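Local atomic coordinates of endoglucanase E (Clostridium thermocellum, PDB entry 2WAO), a protein that probably deacetylates plant cell-wall polysaccharides through a family 2 carbohydrate esterase domain of a cellulase, a domain that also binds cello-oligosaccharides. Residues 45-50 and 102-107; 12-17 and 33-38; 53-58 and 91-96. All coordinates share one frame; numbering follows the deposited sequence.

Interaction 1: residues 45-50 and 102-107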
loop_
_atom_site.group_PDB
_atom_site.type_symbol
_atom_site.label_atom_id
_atom_site.label_comp_id
_atom_site.label_asym_id
_atom_site.label_seq_id
_atom_site.Cartn_x
_atom_site.Cartn_y
_atom_site.Cartn_z
ATOM N N VAL A 45 7.645 16.038 -15.173
ATOM C CA VAL A 45 8.472 14.932 -14.706
ATOM C C VAL A 45 8.704 13.966 -15.867
ATOM O O VAL A 45 7.834 13.821 -16.725
ATOM C CB VAL A 45 7.791 14.185 -13.482
ATOM C CG1 VAL A 45 6.507 13.492 -13.906
ATOM C CG2 VAL A 45 8.759 13.163 -12.819
ATOM N N THR A 46 9.868 13.329 -15.894
ATOM C CA THR A 46 10.106 12.234 -16.815
ATOM C C THR A 46 10.060 10.926 -16.044
ATOM O O THR A 46 10.744 10.759 -15.019
ATOM C CB THR A 46 11.473 12.396 -17.520
ATOM O OG1 THR A 46 11.492 13.680 -18.178
ATOM C CG2 THR A 46 11.680 11.296 -18.556
ATOM N N ILE A 47 9.220 10.017 -16.541
ATOM C CA ILE A 47 8.972 8.730 -15.897
ATOM C C ILE A 47 9.232 7.597 -16.881
ATOM O O ILE A 47 8.690 7.614 -18.010
ATOM C CB ILE A 47 7.495 8.626 -15.442
ATOM C CG1 ILE A 47 7.263 9.589 -14.255
ATOM C CG2 ILE A 47 7.154 7.132 -15.067
ATOM C CD1 ILE A 47 5.788 9.959 -14.016
ATOM N N LYS A 48 10.012 6.613 -16.446
ATOM C CA LYS A 48 10.084 5.338 -17.161
ATOM C C LYS A 48 9.279 4.281 -16.416
ATOM O O LYS A 48 9.418 4.152 -15.196
ATOM C CB LYS A 48 11.543 4.906 -17.329
ATOM C CG LYS A 48 11.712 3.554 -18.045
ATOM C CD LYS A 48 13.183 3.278 -18.301
ATOM C CE LYS A 48 13.402 1.799 -18.497
ATOM N NZ LYS A 48 14.855 1.571 -18.497
ATOM N N SER A 49 8.467 3.512 -17.139
ATOM C CA SER A 49 7.574 2.514 -16.550
ATOM C C SER A 49 7.670 1.207 -17.308
ATOM O O SER A 49 7.588 1.196 -18.542
ATOM C CB SER A 49 6.112 3.007 -16.589
ATOM O OG SER A 49 5.271 2.028 -15.916
ATOM N N GLY A 50 7.809 0.114 -16.568
ATOM C CA GLY A 50 7.913 -1.217 -17.170
ATOM C C GLY A 50 6.592 -1.767 -17.698
ATOM O O GLY A 50 6.581 -2.586 -18.624
ATOM N N VAL A 102 9.065 1.503 -11.797
ATOM C CA VAL A 102 8.995 2.855 -12.312
ATOM C C VAL A 102 10.288 3.559 -11.890
ATOM O O VAL A 102 10.740 3.401 -10.750
ATOM C CB VAL A 102 7.798 3.556 -11.656
ATOM C CG1 VAL A 102 7.844 5.137 -11.785
ATOM C CG2 VAL A 102 6.515 2.967 -12.240
ATOM N N GLN A 103 10.838 4.337 -12.801
ATOM C CA GLN A 103 12.047 5.112 -12.505
ATOM C C GLN A 103 11.706 6.580 -12.733
ATOM O O GLN A 103 11.105 6.938 -13.768
ATOM C CB GLN A 103 13.181 4.628 -13.411
ATOM C CG GLN A 103 14.532 5.322 -13.154
ATOM C CD GLN A 103 15.688 4.708 -13.925
ATOM O OE1 GLN A 103 15.510 4.184 -15.050
ATOM N NE2 GLN A 103 16.885 4.731 -13.315
ATOM N N PHE A 104 12.070 7.419 -11.759
ATOM C CA PHE A 104 11.868 8.847 -11.863
ATOM C C PHE A 104 13.140 9.427 -12.405
ATOM O O PHE A 104 14.216 9.280 -11.803
ATOM C CB PHE A 104 11.430 9.480 -10.517
ATOM C CG PHE A 104 10.107 8.967 -10.066
ATOM C CD1 PHE A 104 8.944 9.431 -10.648
ATOM C CD2 PHE A 104 10.039 7.942 -9.129
ATOM C CE1 PHE A 104 7.702 8.910 -10.274
ATOM C CE2 PHE A 104 8.810 7.399 -8.743
ATOM C CZ PHE A 104 7.637 7.893 -9.317
ATOM N N LEU A 105 13.024 10.028 -13.582
ATOM C CA LEU A 105 14.208 10.493 -14.285
ATOM C C LEU A 105 14.463 11.992 -14.177
ATOM O O LEU A 105 15.448 12.468 -14.723
ATOM C CB LEU A 105 14.184 10.032 -15.738
ATOM C CG LEU A 105 14.254 8.521 -15.887
ATOM C CD1 LEU A 105 13.802 8.216 -17.312
ATOM C CD2 LEU A 105 15.668 7.988 -15.624
ATOM N N GLY A 106 13.623 12.723 -13.443
ATOM C CA GLY A 106 13.898 14.133 -13.217
ATOM C C GLY A 106 12.684 15.003 -13.334
ATOM O O GLY A 106 11.754 14.687 -14.065
ATOM N N PHE A 107 12.711 16.111 -12.610
ATOM C CA PHE A 107 11.639 17.087 -12.661
ATOM C C PHE A 107 12.088 18.300 -13.437
ATOM O O PHE A 107 13.286 18.555 -13.550
ATOM C CB PHE A 107 11.227 17.487 -11.238
ATOM C CG PHE A 107 10.431 16.422 -10.513
ATOM C CD1 PHE A 107 9.036 16.451 -10.522
ATOM C CD2 PHE A 107 11.080 15.405 -9.799
ATOM C CE1 PHE A 107 8.293 15.440 -9.836
ATOM C CE2 PHE A 107 10.360 14.407 -9.106
ATOM C CZ PHE A 107 8.984 14.426 -9.133
HETATM O O HOH W 1 10.827 16.226 -16.876
HETATM O O HOH W 2 15.703 1.403 -15.590
#

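Interaction 2: residues 12-17 and 33-38. With FMT (formic acid), chain L.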
loop_
_atom_site.group_PDB
_atom_site.type_symbol
_atom_site.label_atom_id
_atom_site.label_comp_id
_atom_site.label_asym_id
_atom_site.label_seq_id
_atom_site.Cartn_x
_atom_site.Cartn_y
_atom_site.Cartn_z
ATOM N N LEU A 12 11.648 14.307 -1.304
ATOM C CA LEU A 12 11.360 13.166 -0.442
ATOM C C LEU A 12 10.870 11.982 -1.241
ATOM O O LEU A 12 9.918 12.098 -2.027
ATOM C CB LEU A 12 10.298 13.520 0.587
ATOM C CG LEU A 12 10.625 14.620 1.576
ATOM C CD1 LEU A 12 9.484 14.671 2.579
ATOM C CD2 LEU A 12 12.007 14.370 2.265
ATOM N N TYR A 13 11.512 10.845 -1.034
ATOM C CA TYR A 13 11.150 9.642 -1.778
ATOM C C TYR A 13 10.447 8.741 -0.734
ATOM O O TYR A 13 11.107 8.077 0.064
ATOM C CB TYR A 13 12.396 9.013 -2.410
ATOM C CG TYR A 13 12.926 9.819 -3.587
ATOM C CD1 TYR A 13 12.364 9.687 -4.858
ATOM C CD2 TYR A 13 13.981 10.733 -3.426
ATOM C CE1 TYR A 13 12.822 10.452 -5.949
ATOM C CE2 TYR A 13 14.457 11.489 -4.527
ATOM C CZ TYR A 13 13.872 11.342 -5.770
ATOM O OH TYR A 13 14.334 12.085 -6.868
ATOM N N ASN A 14 9.111 8.765 -0.715
ATOM C CA ASN A 14 8.305 8.081 0.291
ATOM C C ASN A 14 7.923 6.668 -0.145
ATOM O O ASN A 14 6.991 6.501 -0.897
ATOM C CB ASN A 14 7.009 8.854 0.531
ATOM C CG ASN A 14 7.253 10.207 1.154
ATOM O OD1 ASN A 14 8.161 10.345 1.987
ATOM N ND2 ASN A 14 6.468 11.216 0.751
ATOM N N GLY A 15 8.655 5.669 0.322
ATOM C CA GLY A 15 8.455 4.319 -0.133
ATOM C C GLY A 15 9.767 3.565 -0.056
ATOM O O GLY A 15 10.797 4.071 0.499
ATOM N N ARG A 16 9.732 2.364 -0.592
ATOM C CA ARG A 16 10.929 1.576 -0.832
ATOM C C ARG A 16 11.502 1.953 -2.179
ATOM O O ARG A 16 10.944 1.609 -3.237
ATOM C CB ARG A 16 10.661 0.053 -0.742
ATOM C CG ARG A 16 10.225 -0.395 0.666
ATOM C CD ARG A 16 10.119 -1.897 0.673
ATOM N NE ARG A 16 9.751 -2.444 1.981
ATOM C CZ ARG A 16 9.701 -3.747 2.192
ATOM N NH1 ARG A 16 10.009 -4.565 1.188
ATOM N NH2 ARG A 16 9.350 -4.241 3.388
ATOM N N PHE A 17 12.587 2.719 -2.154
ATOM C CA PHE A 17 13.233 3.130 -3.410
ATOM C C PHE A 17 14.627 2.480 -3.535
ATOM O O PHE A 17 15.298 2.261 -2.519
ATOM C CB PHE A 17 13.328 4.666 -3.520
ATOM C CG PHE A 17 12.042 5.347 -3.894
ATOM C CD1 PHE A 17 11.828 5.835 -5.192
ATOM C CD2 PHE A 17 11.063 5.568 -2.942
ATOM C CE1 PHE A 17 10.623 6.496 -5.537
ATOM C CE2 PHE A 17 9.844 6.203 -3.286
ATOM C CZ PHE A 17 9.644 6.697 -4.571
ATOM N N ASN A 33 5.663 7.248 -3.469
ATOM C CA ASN A 33 5.392 8.624 -3.863
ATOM C C ASN A 33 6.573 9.541 -3.645
ATOM O O ASN A 33 7.437 9.249 -2.809
ATOM C CB ASN A 33 4.107 9.197 -3.215
ATOM C CG ASN A 33 4.208 9.312 -1.726
ATOM O OD1 ASN A 33 4.586 10.378 -1.190
ATOM N ND2 ASN A 33 3.879 8.219 -1.028
ATOM N N VAL A 34 6.631 10.574 -4.483
ATOM C CA VAL A 34 7.722 11.540 -4.477
ATOM C C VAL A 34 7.074 12.833 -3.989
ATOM O O VAL A 34 5.988 13.221 -4.440
ATOM C CB VAL A 34 8.298 11.735 -5.919
ATOM C CG1 VAL A 34 9.413 12.741 -5.899
ATOM C CG2 VAL A 34 8.816 10.372 -6.486
ATOM N N GLU A 35 7.706 13.521 -3.055
ATOM C CA GLU A 35 7.088 14.711 -2.516
ATOM C C GLU A 35 8.118 15.867 -2.481
ATOM O O GLU A 35 9.275 15.674 -2.111
ATOM C CB GLU A 35 6.515 14.378 -1.142
ATOM C CG GLU A 35 6.022 15.540 -0.362
ATOM C CD GLU A 35 5.568 15.145 1.050
ATOM O OE1 GLU A 35 5.951 14.036 1.530
ATOM O OE2 GLU A 35 4.876 15.975 1.694
ATOM N N LEU A 36 7.694 17.038 -2.918
ATOM C CA LEU A 36 8.629 18.176 -3.022
ATOM C C LEU A 36 7.881 19.502 -2.972
ATOM O O LEU A 36 6.681 19.537 -3.172
ATOM C CB LEU A 36 9.472 18.043 -4.310
ATOM C CG LEU A 36 8.706 18.037 -5.660
ATOM C CD1 LEU A 36 8.233 19.461 -6.032
ATOM C CD2 LEU A 36 9.594 17.478 -6.754
ATOM N N ASN A 37 8.612 20.575 -2.695
ATOM C CA ASN A 37 8.130 21.933 -2.852
ATOM C C ASN A 37 8.823 22.604 -4.034
ATOM O O ASN A 37 10.008 22.388 -4.252
ATOM C CB ASN A 37 8.429 22.747 -1.583
ATOM C CG ASN A 37 7.626 22.262 -0.368
ATOM O OD1 ASN A 37 6.392 22.189 -0.400
ATOM N ND2 ASN A 37 8.332 21.936 0.695
ATOM N N PHE A 38 8.075 23.358 -4.829
ATOM C CA PHE A 38 8.692 24.100 -5.925
ATOM C C PHE A 38 8.140 25.512 -5.970
ATOM O O PHE A 38 7.024 25.790 -5.483
ATOM C CB PHE A 38 8.542 23.398 -7.284
ATOM C CG PHE A 38 7.141 23.379 -7.815
ATOM C CD1 PHE A 38 6.723 24.324 -8.772
ATOM C CD2 PHE A 38 6.243 22.404 -7.390
ATOM C CE1 PHE A 38 5.395 24.331 -9.281
ATOM C CE2 PHE A 38 4.918 22.384 -7.911
ATOM C CZ PHE A 38 4.499 23.375 -8.873
HETATM C C FMT L . 9.498 7.700 3.794
HETATM O O1 FMT L . 9.652 6.604 3.232
HETATM O O2 FMT L . 8.408 8.252 4.038
#

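Interaction 3: residues 53-58 and 91-96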
loop_
_atom_site.group_PDB
_atom_site.type_symbol
_atom_site.label_atom_id
_atom_site.label_comp_id
_atom_site.label_asym_id
_atom_site.label_seq_id
_atom_site.Cartn_x
_atom_site.Cartn_y
_atom_site.Cartn_z
ATOM N N ASN A 53 1.475 1.601 -15.652
ATOM C CA ASN A 53 1.351 2.225 -14.344
ATOM C C ASN A 53 0.598 3.539 -14.448
ATOM O O ASN A 53 0.745 4.304 -15.426
ATOM C CB ASN A 53 2.742 2.463 -13.718
ATOM C CG ASN A 53 3.321 1.188 -13.112
ATOM O OD1 ASN A 53 4.345 0.668 -13.567
ATOM N ND2 ASN A 53 2.657 0.678 -12.087
ATOM N N TRP A 54 -0.153 3.833 -13.399
ATOM C CA TRP A 54 -0.933 5.043 -13.333
ATOM C C TRP A 54 -0.436 5.853 -12.159
ATOM O O TRP A 54 -0.071 5.270 -11.128
ATOM C CB TRP A 54 -2.422 4.702 -13.097
ATOM C CG TRP A 54 -3.122 4.280 -14.411
ATOM C CD1 TRP A 54 -2.971 3.095 -15.097
ATOM C CD2 TRP A 54 -3.945 5.122 -15.227
ATOM N NE1 TRP A 54 -3.728 3.127 -16.278
ATOM C CE2 TRP A 54 -4.317 4.364 -16.382
ATOM C CE3 TRP A 54 -4.417 6.445 -15.088
ATOM C CZ2 TRP A 54 -5.162 4.883 -17.392
ATOM C CZ3 TRP A 54 -5.258 6.964 -16.103
ATOM C CH2 TRP A 54 -5.607 6.170 -17.240
ATOM N N PHE A 55 -0.522 7.166 -12.324
ATOM C CA PHE A 55 -0.071 8.169 -11.345
ATOM C C PHE A 55 -1.101 9.249 -11.103
ATOM O O PHE A 55 -1.950 9.529 -11.957
ATOM C CB PHE A 55 1.225 8.836 -11.792
ATOM C CG PHE A 55 2.308 7.857 -12.146
ATOM C CD1 PHE A 55 3.240 7.446 -11.198
ATOM C CD2 PHE A 55 2.314 7.270 -13.415
ATOM C CE1 PHE A 55 4.228 6.464 -11.519
ATOM C CE2 PHE A 55 3.296 6.306 -13.752
ATOM C CZ PHE A 55 4.248 5.918 -12.797
ATOM N N GLN A 56 -0.991 9.906 -9.949
ATOM C CA GLN A 56 -1.759 11.140 -9.721
ATOM C C GLN A 56 -0.817 12.135 -9.053
ATOM O O GLN A 56 -0.044 11.736 -8.146
ATOM C CB GLN A 56 -2.948 10.879 -8.800
ATOM C CG GLN A 56 -3.863 12.138 -8.621
ATOM C CD GLN A 56 -5.180 11.795 -8.013
ATOM O OE1 GLN A 56 -6.270 12.164 -8.542
ATOM N NE2 GLN A 56 -5.121 11.074 -6.874
ATOM N N ALA A 57 -0.863 13.395 -9.523
ATOM C CA ALA A 57 -0.212 14.542 -8.865
ATOM C C ALA A 57 -1.221 15.197 -7.924
ATOM O O ALA A 57 -2.387 15.372 -8.268
ATOM C CB ALA A 57 0.258 15.550 -9.925
ATOM N N ILE A 58 -0.793 15.521 -6.711
ATOM C CA ILE A 58 -1.631 16.224 -5.756
ATOM C C ILE A 58 -0.904 17.517 -5.459
ATOM O O ILE A 58 0.200 17.490 -4.904
ATOM C CB ILE A 58 -1.871 15.419 -4.444
ATOM C CG1 ILE A 58 -2.488 14.039 -4.743
ATOM C CG2 ILE A 58 -2.850 16.198 -3.533
ATOM C CD1 ILE A 58 -1.487 12.915 -4.927
ATOM N N LEU A 91 3.697 13.224 -6.005
ATOM C CA LEU A 91 3.474 12.386 -7.208
ATOM C C LEU A 91 3.301 10.925 -6.750
ATOM O O LEU A 91 4.235 10.330 -6.201
ATOM C CB LEU A 91 4.640 12.558 -8.204
ATOM C CG LEU A 91 4.596 11.709 -9.467
ATOM C CD1 LEU A 91 3.297 11.961 -10.275
ATOM C CD2 LEU A 91 5.849 11.947 -10.353
ATOM N N TRP A 92 2.120 10.343 -6.980
ATOM C CA TRP A 92 1.720 9.086 -6.326
ATOM C C TRP A 92 1.574 7.950 -7.341
ATOM O O TRP A 92 0.905 8.110 -8.389
ATOM C CB TRP A 92 0.387 9.316 -5.603
ATOM C CG TRP A 92 -0.158 8.148 -4.799
ATOM C CD1 TRP A 92 -0.818 7.030 -5.277
ATOM C CD2 TRP A 92 -0.048 7.975 -3.381
ATOM N NE1 TRP A 92 -1.111 6.187 -4.235
ATOM C CE2 TRP A 92 -0.675 6.754 -3.060
ATOM C CE3 TRP A 92 0.500 8.757 -2.340
ATOM C CZ2 TRP A 92 -0.781 6.283 -1.735
ATOM C CZ3 TRP A 92 0.408 8.268 -1.014
ATOM C CH2 TRP A 92 -0.267 7.060 -0.734
ATOM N N LYS A 93 2.219 6.820 -7.061
ATOM C CA LYS A 93 2.104 5.655 -7.915
ATOM C C LYS A 93 0.802 4.925 -7.504
ATOM O O LYS A 93 0.694 4.316 -6.408
ATOM C CB LYS A 93 3.310 4.721 -7.766
ATOM C CG LYS A 93 3.244 3.525 -8.740
ATOM C CD LYS A 93 4.454 2.560 -8.496
ATOM C CE LYS A 93 4.630 1.565 -9.653
ATOM N NZ LYS A 93 3.911 0.227 -9.459
ATOM N N ARG A 94 -0.202 5.017 -8.351
ATOM C CA ARG A 94 -1.513 4.402 -8.007
ATOM C C ARG A 94 -1.513 2.885 -8.013
ATOM O O ARG A 94 -2.159 2.247 -7.155
ATOM C CB ARG A 94 -2.565 4.883 -8.993
ATOM C CG ARG A 94 -2.808 6.355 -8.856
ATOM C CD ARG A 94 -3.564 6.905 -10.108
ATOM N NE ARG A 94 -4.807 6.170 -10.508
ATOM C CZ ARG A 94 -6.066 6.561 -10.259
ATOM N NH1 ARG A 94 -6.350 7.636 -9.505
ATOM N NH2 ARG A 94 -7.081 5.854 -10.736
ATOM N N THR A 95 -0.836 2.343 -9.011
ATOM C CA THR A 95 -0.869 0.935 -9.387
ATOM C C THR A 95 0.184 0.091 -8.661
ATOM O O THR A 95 1.217 0.583 -8.178
ATOM C CB THR A 95 -0.660 0.804 -10.907
ATOM O OG1 THR A 95 0.320 1.774 -11.303
ATOM C CG2 THR A 95 -1.981 1.093 -11.667
ATOM N N GLU A 96 -0.063 -1.205 -8.595
ATOM C CA GLU A 96 0.763 -2.092 -7.773
ATOM C C GLU A 96 2.059 -2.559 -8.450
ATOM O O GLU A 96 2.314 -2.309 -9.654
ATOM C CB GLU A 96 -0.066 -3.289 -7.334
ATOM C CG GLU A 96 -0.570 -4.124 -8.550
ATOM C CD GLU A 96 -1.440 -5.268 -8.091
ATOM O OE1 GLU A 96 -0.890 -6.287 -7.603
ATOM O OE2 GLU A 96 -2.697 -5.113 -8.193
#

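Interaction 1: residues 45-50 and 102-107
V45 lays its CG2 methyl over one face of the F107 ring, 3.9 Å from the ring centroid and 14° off the ring normal, a CH-pi contact. CG2 stands anti to the V45 backbone N, which puts that methyl over the ring. The same methyl meets F104 differently, at the edge of that ring and near its plane. Farther along this face I47 divides its branches: CG1 lies 4.0 Å from F104 CD1, while CG2 reaches V102 CG1. V45 packs on L91 and I47 on F55, both of the opposing sheet, so this is the inward face of one layer of a beta-sandwich, in the N-terminal domain of the family 2 esterase. The pairing is antiparallel, with strand axes at 159°. K48 and Q103 form a hydrogen-bonded pair, K48 N giving to Q103 O at 2.9 Å and Q103 N to K48 O. L105 N binds T46 O, and T46 N binds G106 O at 3.0 Å. On the outer face T46 CG2 lies 3.9 Å from L105 CD1, and T46 OG1 is hydrogen-bonded to T75 OG1. At the polar edge a water takes a hydrogen bond from K48 NZ (3.0 Å) and gives one to Q103 OE1 (2.8 Å), while D21 and G24 accept from Q103 NE2.

Interaction 2: residues 12-17 and 33-38
N14 and N33 meet through their side-chain amides: N14 has CG anti to its carbonyl carbon (chi1 -66°), whereas N33 holds CG between its backbone N and carbonyl carbon (chi1 65°). The two amide planes stand 55° apart. N14 ND2 gives a 2.8 Å hydrogen bond to N33 OD1, which lies in the N14 amide plane although the donor is tilted from the plane of the N33 carbonyl. Its second bond runs to E35 OE1 at 3.0 Å, meeting the carboxylate on the anti side. Backbone bonds link L12 with E35 and N14 with N33 in both directions; N14 N to N33 O measures 2.7 Å. These antiparallel pairs attach the short strand 12-14 to strand 33-40 in the domain's beta-sandwich. On the other face V34 CG2 sits 4.0 Å from Y13 CD1 and 4.2 Å from F17 CZ, next to F104. G15 N donates to O1 of a formic acid, probably from the crystallisation liquor, at 3.2 Å. With two acceptors in or close to its amide plane, N14 ND2 is gripped twice, which fixes the amide's rotation; E35 OE2 turns instead to H88 NE2, and the N-H received at OE1 would probably favour the ionised carboxylate of E35.

Interaction 3: residues 53-58 and 91-96
W54 N donates to T95 OG1 at 3.0 Å, an N-H...O angle of 162°, so a threonine hydroxyl takes the place of a backbone acceptor where strand 85-93 has given way to loop. T95 OG1 is set between its own backbone N and carbonyl carbon (chi1 39°), which turns the hydroxyl to W54 N. One residue back, R94 N binds W54 O at 2.8 Å. The regular antiparallel pairing of this beta-sandwich layer follows: Q56 and W92 are a hydrogen-bonded pair, with W92 N to Q56 O at 2.8 Å and Q56 N to W92 O at 3.0 Å. K93 runs extended until it bends at chi4 (-93°), where NZ donates to T95 O from above the carbonyl plane and also to A28 O. E96, in the loop after the strand, hydrogen-bonds through OE2 to S176 OG, a residue that lines the glycan pocket. The R94 guanidinium completes a salt bridge with E139 and turns its edge to W54 CB, with NE 3.8 Å away. R94 CD lies against the F55 backbone carbonyl. On the inner face F55 CB touches L91 CD1 at 4.0 Å, and on the other face I58 CD1 lies 4.1 Å from W92 CB.

Interactions 1 and 3 hold facing layers of one sandwich, and interaction 2 joins interaction 3 edgewise, since strands 33-40 and 85-93 are neighbours in one sheet. Between the layers F104 is the common piece: CE1 lies 3.6 Å from L91 CD2, and CE2 lies 3.7 Å from V34 CG2. Interaction 3 is the buried contact, with ten of twelve touching residues buried; its polar groups have protein partners outside the segments, and E96 reaches S176 of the glycan pocket. The other two are partly buried. Interaction 1 is apolar inside and bridged by water on its outer face, whereas interaction 2 carries a side-chain amide and carboxylate network on one face of a short strand.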